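Local coordinates for putative Hit-like protein involved in cell-cycle regulation (Streptococcus mutans, PDB 3L7X) that binds zinc and, as a histidine-triad protein, probably hydrolyses or transfers nucleotides through a nucleotidyl-histidine intermediate, with a putative part in cell-cycle regulation, at residues L39-V44 with V129-V134; H72-P77 with H133-P138; N116-N121 with F146-V151. One frame throughout, in Å; residues are numbered along the deposited sequence.

Contact 1. Residues L39-V44 with V129-V134; sequences LFCKIV and VFHAHV. With ZN (zinc ion), chain B; NA (sodium ion), chain C.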
loop_
_atom_site.group_PDB
_atom_site.type_symbol
_atom_site.label_atom_id
_atom_site.label_comp_id
_atom_site.label_asym_id
_atom_site.label_seq_id
_atom_site.Cartn_x
_atom_site.Cartn_y
_atom_site.Cartn_z
ATOM N N LEU A 39 -8.083 -8.499 -17.805
ATOM C CA LEU A 39 -8.386 -7.170 -18.346
ATOM C C LEU A 39 -7.158 -6.227 -18.248
ATOM O O LEU A 39 -6.890 -5.434 -19.172
ATOM C CB LEU A 39 -9.517 -6.537 -17.525
ATOM C CG LEU A 39 -9.772 -5.081 -17.923
ATOM C CD1 LEU A 39 -10.363 -5.025 -19.277
ATOM C CD2 LEU A 39 -10.702 -4.433 -16.885
ATOM N N PHE A 40 -6.424 -6.314 -17.136
ATOM C CA PHE A 40 -5.278 -5.427 -16.945
ATOM C C PHE A 40 -4.113 -5.768 -17.892
ATOM O O PHE A 40 -3.431 -4.869 -18.349
ATOM C CB PHE A 40 -4.806 -5.365 -15.470
ATOM C CG PHE A 40 -5.784 -4.626 -14.564
ATOM C CD1 PHE A 40 -7.008 -4.158 -15.066
ATOM C CD2 PHE A 40 -5.568 -4.563 -13.177
ATOM C CE1 PHE A 40 -7.956 -3.492 -14.266
ATOM C CE2 PHE A 40 -6.532 -3.892 -12.376
ATOM C CZ PHE A 40 -7.708 -3.358 -12.897
ATOM N N CYS A 41 -3.931 -7.065 -18.199
ATOM C CA CYS A 41 -2.934 -7.472 -19.196
ATOM C C CYS A 41 -3.345 -6.904 -20.562
ATOM O O CYS A 41 -2.485 -6.443 -21.345
ATOM C CB CYS A 41 -2.817 -9.001 -19.270
ATOM S SG CYS A 41 -1.670 -9.660 -17.961
ATOM N N LYS A 42 -4.645 -6.935 -20.836
ATOM C CA LYS A 42 -5.118 -6.387 -22.119
ATOM C C LYS A 42 -4.905 -4.880 -22.187
ATOM O O LYS A 42 -4.493 -4.343 -23.204
ATOM C CB LYS A 42 -6.584 -6.746 -22.327
ATOM C CG LYS A 42 -6.795 -8.245 -22.559
ATOM C CD LYS A 42 -8.279 -8.510 -22.602
ATOM C CE LYS A 42 -8.555 -10.018 -22.648
ATOM N NZ LYS A 42 -10.011 -10.258 -22.832
ATOM N N ILE A 43 -5.111 -4.190 -21.065
ATOM C CA ILE A 43 -4.729 -2.790 -21.005
ATOM C C ILE A 43 -3.225 -2.505 -21.196
ATOM O O ILE A 43 -2.851 -1.627 -21.969
ATOM C CB ILE A 43 -5.254 -2.149 -19.649
ATOM C CG1 ILE A 43 -6.792 -2.010 -19.718
ATOM C CG2 ILE A 43 -4.629 -0.742 -19.480
ATOM C CD1 ILE A 43 -7.436 -1.671 -18.391
ATOM N N VAL A 44 -2.366 -3.263 -20.517
ATOM C CA VAL A 44 -0.930 -3.198 -20.722
ATOM C C VAL A 44 -0.527 -3.432 -22.181
ATOM O O VAL A 44 0.378 -2.776 -22.673
ATOM C CB VAL A 44 -0.202 -4.198 -19.798
ATOM C CG1 VAL A 44 1.333 -4.278 -20.114
ATOM C CG2 VAL A 44 -0.370 -3.729 -18.298
ATOM N N VAL A 129 -10.359 -8.116 -9.629
ATOM C CA VAL A 129 -9.501 -8.259 -10.809
ATOM C C VAL A 129 -8.161 -8.811 -10.333
ATOM O O VAL A 129 -7.514 -8.214 -9.480
ATOM C CB VAL A 129 -9.291 -6.899 -11.519
ATOM C CG1 VAL A 129 -8.322 -7.063 -12.727
ATOM C CG2 VAL A 129 -10.663 -6.369 -11.977
ATOM N N PHE A 130 -7.778 -9.960 -10.872
ATOM C CA PHE A 130 -6.626 -10.710 -10.355
ATOM C C PHE A 130 -5.305 -10.431 -11.021
ATOM O O PHE A 130 -4.497 -11.357 -11.263
ATOM C CB PHE A 130 -7.031 -12.211 -10.146
ATOM C CG PHE A 130 -8.033 -12.350 -8.991
ATOM C CD1 PHE A 130 -7.618 -12.474 -7.674
ATOM C CD2 PHE A 130 -9.421 -12.260 -9.223
ATOM C CE1 PHE A 130 -8.550 -12.532 -6.633
ATOM C CE2 PHE A 130 -10.354 -12.286 -8.163
ATOM C CZ PHE A 130 -9.892 -12.438 -6.856
ATOM N N HIS A 131 -5.034 -9.119 -11.203
ATOM C CA HIS A 131 -3.714 -8.612 -11.598
ATOM C C HIS A 131 -3.455 -7.515 -10.594
ATOM O O HIS A 131 -4.329 -6.679 -10.384
ATOM C CB HIS A 131 -3.859 -7.989 -12.974
ATOM C CG HIS A 131 -2.599 -7.440 -13.546
ATOM N ND1 HIS A 131 -2.181 -7.804 -14.798
ATOM C CD2 HIS A 131 -1.728 -6.499 -13.118
ATOM C CE1 HIS A 131 -1.085 -7.146 -15.118
ATOM N NE2 HIS A 131 -0.789 -6.324 -14.107
ATOM N N ALA A 132 -2.289 -7.571 -9.999
ATOM C CA ALA A 132 -2.022 -6.701 -8.818
ATOM C C ALA A 132 -2.297 -5.267 -9.181
ATOM O O ALA A 132 -1.833 -4.790 -10.227
ATOM C CB ALA A 132 -0.545 -6.920 -8.388
ATOM N N HIS A 133 -2.963 -4.494 -8.278
ATOM C CA HIS A 133 -3.137 -3.078 -8.576
ATOM C C HIS A 133 -3.100 -2.342 -7.228
ATOM O O HIS A 133 -3.659 -2.840 -6.237
ATOM C CB HIS A 133 -4.476 -2.779 -9.298
ATOM C CG HIS A 133 -5.671 -3.501 -8.768
ATOM N ND1 HIS A 133 -5.858 -4.848 -8.996
ATOM C CD2 HIS A 133 -6.806 -3.054 -8.157
ATOM C CE1 HIS A 133 -7.044 -5.216 -8.517
ATOM N NE2 HIS A 133 -7.639 -4.150 -8.012
ATOM N N VAL A 134 -2.397 -1.202 -7.211
ATOM C CA VAL A 134 -2.369 -0.364 -6.017
ATOM C C VAL A 134 -3.230 0.831 -6.223
ATOM O O VAL A 134 -3.094 1.602 -7.228
ATOM C CB VAL A 134 -0.922 0.106 -5.752
ATOM C CG1 VAL A 134 -0.875 0.958 -4.408
ATOM C CG2 VAL A 134 -0.001 -1.090 -5.680
HETATM ZN ZN ZN B . -2.764 -9.481 -15.940
HETATM NA NA NA C . -8.694 -3.893 -5.462
HETATM O O HOH W 1 -5.868 -3.907 -4.966
HETATM O O HOH W 2 -11.164 -3.884 -4.665
#
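F40 reaches from helix 39-45 into the loop that carries the start of the histidine triad, and its ring is the hub of the aromatic contacts. CG lies anti to the carbonyl carbon (chi1 -71°), which sends the ring off the helix between V129, H131 and H133. V129 CG1 sits almost exactly over the centre of one F40 face, 3.6 Å from the ring centroid, a CH-pi contact. The far edge of the same ring points at the face of H133: CE2 comes within 3.6 Å of H133 ND1, the planes stand at 83°, and the pair is edge-to-face. Toward H131 the edge-to-face pairing is offset, and the closest touch is F40 CB, which lies over the imidazole face 3.6 Å from H131 CG. L74 and I76 of strand 73-77 also pack on F40.

The metal bonds tie the same two segments together at the next residue. C41 SG binds zinc at 2.3 Å and H131 ND1 binds it at 2.1 Å, with C38 and H80 completing the site. H131 is fixed at its other nitrogen as well, since NE2 is hydrogen-bonded to P77 O.

A hydrogen bond within 129-134 sets the rotation of H133. Its ND1 donates to H131 O at 2.8 Å, nearly straight at 169° and in the ring plane, while NE2 binds the sodium ion, at 2.8 Å. The whole is a Cys2His2 zinc site, its cysteines in a CxxC pattern, built against the histidine triad of a HIT domain, in which H133 is the predicted nucleotidylated residue.

Contact 2. Residues H72-P77 with H133-P138; sequences HTLVIP and HVHLVP. With NA (sodium ion), chain C.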
loop_
_atom_site.group_PDB
_atom_site.type_symbol
_atom_site.label_atom_id
_atom_site.label_comp_id
_atom_site.label_asym_id
_atom_site.label_seq_id
_atom_site.Cartn_x
_atom_site.Cartn_y
_atom_site.Cartn_z
ATOM N N HIS A 72 -8.934 9.109 -8.249
ATOM C CA HIS A 72 -8.671 7.717 -7.836
ATOM C C HIS A 72 -7.944 7.061 -9.007
ATOM O O HIS A 72 -8.446 7.089 -10.173
ATOM C CB HIS A 72 -10.040 7.089 -7.588
ATOM C CG HIS A 72 -10.081 5.615 -7.297
ATOM N ND1 HIS A 72 -9.017 4.816 -6.872
ATOM C CD2 HIS A 72 -11.162 4.804 -7.334
ATOM C CE1 HIS A 72 -9.471 3.577 -6.659
ATOM N NE2 HIS A 72 -10.771 3.571 -6.901
ATOM N N THR A 73 -6.764 6.461 -8.707
ATOM C CA THR A 73 -5.872 5.928 -9.768
ATOM C C THR A 73 -5.459 4.528 -9.392
ATOM O O THR A 73 -5.321 4.244 -8.171
ATOM C CB THR A 73 -4.553 6.863 -9.846
ATOM O OG1 THR A 73 -4.956 8.111 -10.408
ATOM C CG2 THR A 73 -3.491 6.268 -10.759
ATOM N N LEU A 74 -5.233 3.641 -10.388
ATOM C CA LEU A 74 -4.655 2.352 -10.092
ATOM C C LEU A 74 -3.260 2.378 -10.691
ATOM O O LEU A 74 -3.058 2.858 -11.827
ATOM C CB LEU A 74 -5.395 1.135 -10.760
ATOM C CG LEU A 74 -6.851 0.989 -10.329
ATOM C CD1 LEU A 74 -7.430 -0.300 -10.915
ATOM C CD2 LEU A 74 -6.972 0.900 -8.734
ATOM N N VAL A 75 -2.302 1.848 -9.933
ATOM C CA VAL A 75 -0.931 1.645 -10.459
ATOM C C VAL A 75 -0.698 0.147 -10.549
ATOM O O VAL A 75 -0.913 -0.575 -9.580
ATOM C CB VAL A 75 0.119 2.265 -9.499
ATOM C CG1 VAL A 75 1.544 2.135 -10.112
ATOM C CG2 VAL A 75 -0.254 3.755 -9.203
ATOM N N ILE A 76 -0.363 -0.331 -11.762
ATOM C CA ILE A 76 -0.178 -1.775 -11.954
ATOM C C ILE A 76 1.183 -2.128 -12.512
ATOM O O ILE A 76 1.770 -1.346 -13.220
ATOM C CB ILE A 76 -1.295 -2.367 -12.866
ATOM C CG1 ILE A 76 -1.121 -1.862 -14.309
ATOM C CG2 ILE A 76 -2.677 -1.933 -12.349
ATOM C CD1 ILE A 76 -2.141 -2.580 -15.287
ATOM N N PRO A 77 1.688 -3.321 -12.190
ATOM C CA PRO A 77 2.915 -3.736 -12.905
ATOM C C PRO A 77 2.565 -4.176 -14.323
ATOM O O PRO A 77 1.507 -4.722 -14.499
ATOM C CB PRO A 77 3.376 -4.970 -12.126
ATOM C CG PRO A 77 2.176 -5.487 -11.416
ATOM C CD PRO A 77 1.139 -4.376 -11.327
ATOM N N HIS A 133 -2.963 -4.494 -8.278
ATOM C CA HIS A 133 -3.137 -3.078 -8.576
ATOM C C HIS A 133 -3.100 -2.342 -7.228
ATOM O O HIS A 133 -3.659 -2.840 -6.237
ATOM C CB HIS A 133 -4.476 -2.779 -9.298
ATOM C CG HIS A 133 -5.671 -3.501 -8.768
ATOM N ND1 HIS A 133 -5.858 -4.848 -8.996
ATOM C CD2 HIS A 133 -6.806 -3.054 -8.157
ATOM C CE1 HIS A 133 -7.044 -5.216 -8.517
ATOM N NE2 HIS A 133 -7.639 -4.150 -8.012
ATOM N N VAL A 134 -2.397 -1.202 -7.211
ATOM C CA VAL A 134 -2.369 -0.364 -6.017
ATOM C C VAL A 134 -3.230 0.831 -6.223
ATOM O O VAL A 134 -3.094 1.602 -7.228
ATOM C CB VAL A 134 -0.922 0.106 -5.752
ATOM C CG1 VAL A 134 -0.875 0.958 -4.408
ATOM C CG2 VAL A 134 -0.001 -1.090 -5.680
ATOM N N HIS A 135 -4.213 1.008 -5.332
ATOM C CA HIS A 135 -5.100 2.179 -5.470
ATOM C C HIS A 135 -4.389 3.416 -4.860
ATOM O O HIS A 135 -3.802 3.299 -3.793
ATOM C CB HIS A 135 -6.317 2.050 -4.576
ATOM C CG HIS A 135 -7.230 0.917 -4.932
ATOM N ND1 HIS A 135 -8.435 1.124 -5.573
ATOM C CD2 HIS A 135 -7.131 -0.411 -4.714
ATOM C CE1 HIS A 135 -9.037 -0.038 -5.754
ATOM N NE2 HIS A 135 -8.270 -0.992 -5.237
ATOM N N LEU A 136 -4.494 4.550 -5.552
ATOM C CA LEU A 136 -4.106 5.880 -4.934
ATOM C C LEU A 136 -5.412 6.621 -4.855
ATOM O O LEU A 136 -6.020 6.892 -5.879
ATOM C CB LEU A 136 -3.121 6.626 -5.825
ATOM C CG LEU A 136 -1.872 5.837 -6.249
ATOM C CD1 LEU A 136 -0.924 6.747 -7.100
ATOM C CD2 LEU A 136 -1.116 5.295 -5.085
ATOM N N VAL A 137 -5.887 6.909 -3.650
ATOM C CA VAL A 137 -7.236 7.476 -3.446
ATOM C C VAL A 137 -7.004 8.856 -2.806
ATOM O O VAL A 137 -6.773 8.974 -1.559
ATOM C CB VAL A 137 -8.067 6.613 -2.491
ATOM C CG1 VAL A 137 -9.457 7.194 -2.301
ATOM C CG2 VAL A 137 -8.153 5.138 -2.999
ATOM N N PRO A 138 -7.092 9.907 -3.609
ATOM C CA PRO A 138 -6.968 11.275 -3.010
ATOM C C PRO A 138 -8.091 11.508 -2.016
ATOM O O PRO A 138 -9.251 11.044 -2.191
ATOM C CB PRO A 138 -7.125 12.178 -4.253
ATOM C CG PRO A 138 -6.540 11.314 -5.421
ATOM C CD PRO A 138 -7.236 9.958 -5.081
HETATM NA NA NA C . -8.694 -3.893 -5.462
HETATM O O HOH W 1 -5.868 -3.907 -4.966
HETATM O O HOH W 2 -11.164 -3.884 -4.665
#
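T73 pairs with L136 and V75 with V134 as hydrogen-bonded antiparallel pairs, L74 and H135 forming the non-hydrogen-bonded pair between them, and the axes of 73-77 and 134-138 come within 4.7 Å at 155°. Four backbone bonds hold this ladder, the shortest being L136 N to T73 O and V75 N to V134 O, both 2.8 Å. CA-H...O contacts, such as L74 CA to V134 O, fill in between them.

On the sheet face that carries L74 and H135, L74 lies alongside H133 and H135 and points the same way as they do. Its CD2 rests over one face of the H135 imidazole, 3.7 Å from the ring centroid, as a CH-pi contact, while CD1 touches H133 CD2 at 3.9 Å. With CG anti to the carbonyl carbon (chi1 -65°), the H135 ring stands beside L74 and turns NE2 toward the sodium ion, which lies in the ring plane and is bound at 2.9 Å from that NE2. H133 and two waters share that ion, and one of the waters donates to H133 O. F150 of the second subunit packs on both H72 and H135. Further along, I76 CG2 presses on H133 CB at 3.6 Å.

The other face, with T73, V75, V134 and L136, is largely aliphatic: V75 CG2 meets L136 CD1 at 3.7 Å, and helix 99-110 packs on T73, V134 and L136.

The ladder thus separates two chemistries, a hydrophobic core on one face and, on the other, H133 and H135 presenting NE2 to one sodium ion beside the apolar L74. Separately, H133 is the predicted site of the nucleotidyl-histidine intermediate, so this polar face is probably where catalysis takes place.

Contact 3. Residues N116-N121 with F146-V151; sequences NIINNN and FDIRFV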
loop_
_atom_site.group_PDB
_atom_site.type_symbol
_atom_site.label_atom_id
_atom_site.label_comp_id
_atom_site.label_asym_id
_atom_site.label_seq_id
_atom_site.Cartn_x
_atom_site.Cartn_y
_atom_site.Cartn_z
ATOM N N ASN A 116 -4.952 7.941 0.404
ATOM C CA ASN A 116 -4.755 6.549 0.834
ATOM C C ASN A 116 -4.135 5.702 -0.265
ATOM O O ASN A 116 -4.568 5.808 -1.427
ATOM C CB ASN A 116 -6.065 5.873 1.211
ATOM C CG ASN A 116 -6.817 6.645 2.322
ATOM O OD1 ASN A 116 -7.692 7.455 2.044
ATOM N ND2 ASN A 116 -6.402 6.409 3.607
ATOM N N ILE A 117 -3.173 4.875 0.121
ATOM C CA ILE A 117 -2.556 3.893 -0.812
ATOM C C ILE A 117 -3.033 2.522 -0.412
ATOM O O ILE A 117 -2.862 2.138 0.774
ATOM C CB ILE A 117 -1.005 3.974 -0.690
ATOM C CG1 ILE A 117 -0.580 5.332 -1.246
ATOM C CG2 ILE A 117 -0.356 2.829 -1.535
ATOM C CD1 ILE A 117 0.919 5.624 -1.002
ATOM N N ILE A 118 -3.688 1.772 -1.325
ATOM C CA ILE A 118 -4.339 0.527 -0.878
ATOM C C ILE A 118 -4.107 -0.595 -1.868
ATOM O O ILE A 118 -4.237 -0.375 -3.089
ATOM C CB ILE A 118 -5.872 0.741 -0.796
ATOM C CG1 ILE A 118 -6.158 1.883 0.199
ATOM C CG2 ILE A 118 -6.630 -0.519 -0.322
ATOM C CD1 ILE A 118 -7.637 2.352 0.162
ATOM N N ASN A 119 -3.719 -1.752 -1.344
ATOM C CA ASN A 119 -3.652 -2.963 -2.197
ATOM C C ASN A 119 -4.508 -4.036 -1.581
ATOM O O ASN A 119 -4.328 -4.388 -0.412
ATOM C CB ASN A 119 -2.200 -3.430 -2.389
ATOM C CG ASN A 119 -2.140 -4.688 -3.223
ATOM O OD1 ASN A 119 -2.433 -4.678 -4.467
ATOM N ND2 ASN A 119 -1.789 -5.768 -2.602
ATOM N N ASN A 120 -5.431 -4.619 -2.380
ATOM C CA ASN A 120 -6.360 -5.581 -1.805
ATOM C C ASN A 120 -5.980 -6.977 -2.320
ATOM O O ASN A 120 -5.757 -7.141 -3.514
ATOM C CB ASN A 120 -7.795 -5.293 -2.302
ATOM C CG ASN A 120 -8.336 -3.993 -1.709
ATOM O OD1 ASN A 120 -7.773 -3.536 -0.698
ATOM N ND2 ASN A 120 -9.326 -3.374 -2.325
ATOM N N ASN A 121 -5.927 -7.958 -1.424
ATOM C CA ASN A 121 -5.472 -9.276 -1.799
ATOM C C ASN A 121 -6.509 -10.313 -1.507
ATOM O O ASN A 121 -6.790 -10.601 -0.323
ATOM C CB ASN A 121 -4.201 -9.645 -1.020
ATOM C CG ASN A 121 -3.065 -8.687 -1.273
ATOM O OD1 ASN A 121 -2.216 -8.979 -2.083
ATOM N ND2 ASN A 121 -3.042 -7.518 -0.613
ATOM N N PHE A 146 -16.011 8.155 0.398
ATOM C CA PHE A 146 -14.967 7.164 0.665
ATOM C C PHE A 146 -14.488 7.128 2.119
ATOM O O PHE A 146 -14.296 8.160 2.735
ATOM C CB PHE A 146 -13.771 7.391 -0.232
ATOM C CG PHE A 146 -12.695 6.341 -0.041
ATOM C CD1 PHE A 146 -12.775 5.152 -0.706
ATOM C CD2 PHE A 146 -11.659 6.534 0.811
ATOM C CE1 PHE A 146 -11.816 4.157 -0.512
ATOM C CE2 PHE A 146 -10.689 5.569 0.999
ATOM C CZ PHE A 146 -10.755 4.362 0.332
ATOM N N ASP A 147 -14.248 5.937 2.657
ATOM C CA ASP A 147 -13.854 5.836 4.064
ATOM C C ASP A 147 -13.231 4.478 4.352
ATOM O O ASP A 147 -13.597 3.522 3.744
ATOM C CB ASP A 147 -15.122 5.945 4.918
ATOM C CG ASP A 147 -14.824 6.100 6.374
ATOM O OD1 ASP A 147 -13.864 6.838 6.708
ATOM O OD2 ASP A 147 -15.537 5.448 7.164
ATOM N N ILE A 148 -12.305 4.398 5.324
ATOM C CA ILE A 148 -11.797 3.109 5.813
ATOM C C ILE A 148 -12.249 3.000 7.269
ATOM O O ILE A 148 -11.989 3.928 8.030
ATOM C CB ILE A 148 -10.252 3.022 5.743
ATOM C CG1 ILE A 148 -9.751 3.376 4.301
ATOM C CG2 ILE A 148 -9.791 1.609 6.203
ATOM C CD1 ILE A 148 -8.238 3.292 4.077
ATOM N N ARG A 149 -12.953 1.929 7.625
ATOM C CA ARG A 149 -13.444 1.693 9.004
ATOM C C ARG A 149 -12.416 0.969 9.863
ATOM O O ARG A 149 -12.430 -0.250 9.973
ATOM C CB ARG A 149 -14.727 0.856 8.959
ATOM C CG ARG A 149 -15.527 0.820 10.269
ATOM C CD ARG A 149 -16.785 -0.053 10.171
ATOM N N PHE A 150 -11.505 1.712 10.469
ATOM C CA PHE A 150 -10.485 1.085 11.318
ATOM C C PHE A 150 -10.941 0.887 12.752
ATOM O O PHE A 150 -10.561 1.683 13.637
ATOM C CB PHE A 150 -9.255 1.954 11.392
ATOM C CG PHE A 150 -8.246 1.699 10.313
ATOM C CD1 PHE A 150 -8.112 2.601 9.268
ATOM C CD2 PHE A 150 -7.373 0.621 10.395
ATOM C CE1 PHE A 150 -7.149 2.390 8.313
ATOM C CE2 PHE A 150 -6.431 0.364 9.413
ATOM C CZ PHE A 150 -6.313 1.275 8.352
ATOM N N VAL A 151 -11.705 -0.168 12.998
ATOM C CA VAL A 151 -12.105 -0.460 14.396
ATOM C C VAL A 151 -10.909 -0.758 15.291
ATOM O O VAL A 151 -9.820 -1.126 14.821
ATOM C CB VAL A 151 -13.085 -1.606 14.461
ATOM C CG1 VAL A 151 -14.314 -1.219 13.618
ATOM C CG2 VAL A 151 -12.456 -2.924 13.971
#
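I118 meets F146 and I148 through a single atom, the methyl at the end of its longer branch. From CB, which points toward segment 146-151, CG1 leaves anti to the carbonyl carbon (chi1 -59°), and the chain then runs extended to CD1. CB, CG1 and CG2 make no close touch on that segment. CD1 alone arrives, at the edge of the F146 ring and near its plane, 3.7 Å from CZ; the two side chains come from opposite directions. It also faces I148 CD1, the two isoleucines reaching toward each other tip to tip at 4.1 Å.

In the fold, this joins strand 114-121 of the HIT-domain sheet, outermost within this chain, to the short, weakly bonded strand 147-149. Both segments also pair in antiparallel ladders with the second subunit, so the sheet continues across the dimer interface.

Two residues back, N116 presents its amide to the same pair. OD1 lies 3.7 Å from F146 CE2, obliquely to a ring whose plane is turned 46° from the amide. I148 slides past in the opposite sense, its CD1 3.6 Å from N116 ND2. These are van der Waals touches, for the polar bonds of the amide go elsewhere: OD1 accepts from R139, and ND2 is hydrogen-bonded to N120 and A125 of the second subunit, which pins the amide from both ends.

Overall arrangement
Contacts 1 and 2 are buried and share H133 and V134, so the zinc site runs directly into the sheet. Contact 3 is also largely buried, but at the edge of the chain's sheet, beside the second subunit. It is bound to contact 2 through neighbouring strands, with H135 N to I118 O and V137 N to N116 O as probable hydrogen bonds. Chemistry follows position: zinc and aromatic contacts secure a helix and a loop in contact 1, contact 2 joins a regular ladder to the sodium site on one face and an aliphatic face on the other, and a few side-chain tips make up contact 3. Contacts 1 and 3 lie on opposite sides of the chain's centre, about 19 Å apart between centres.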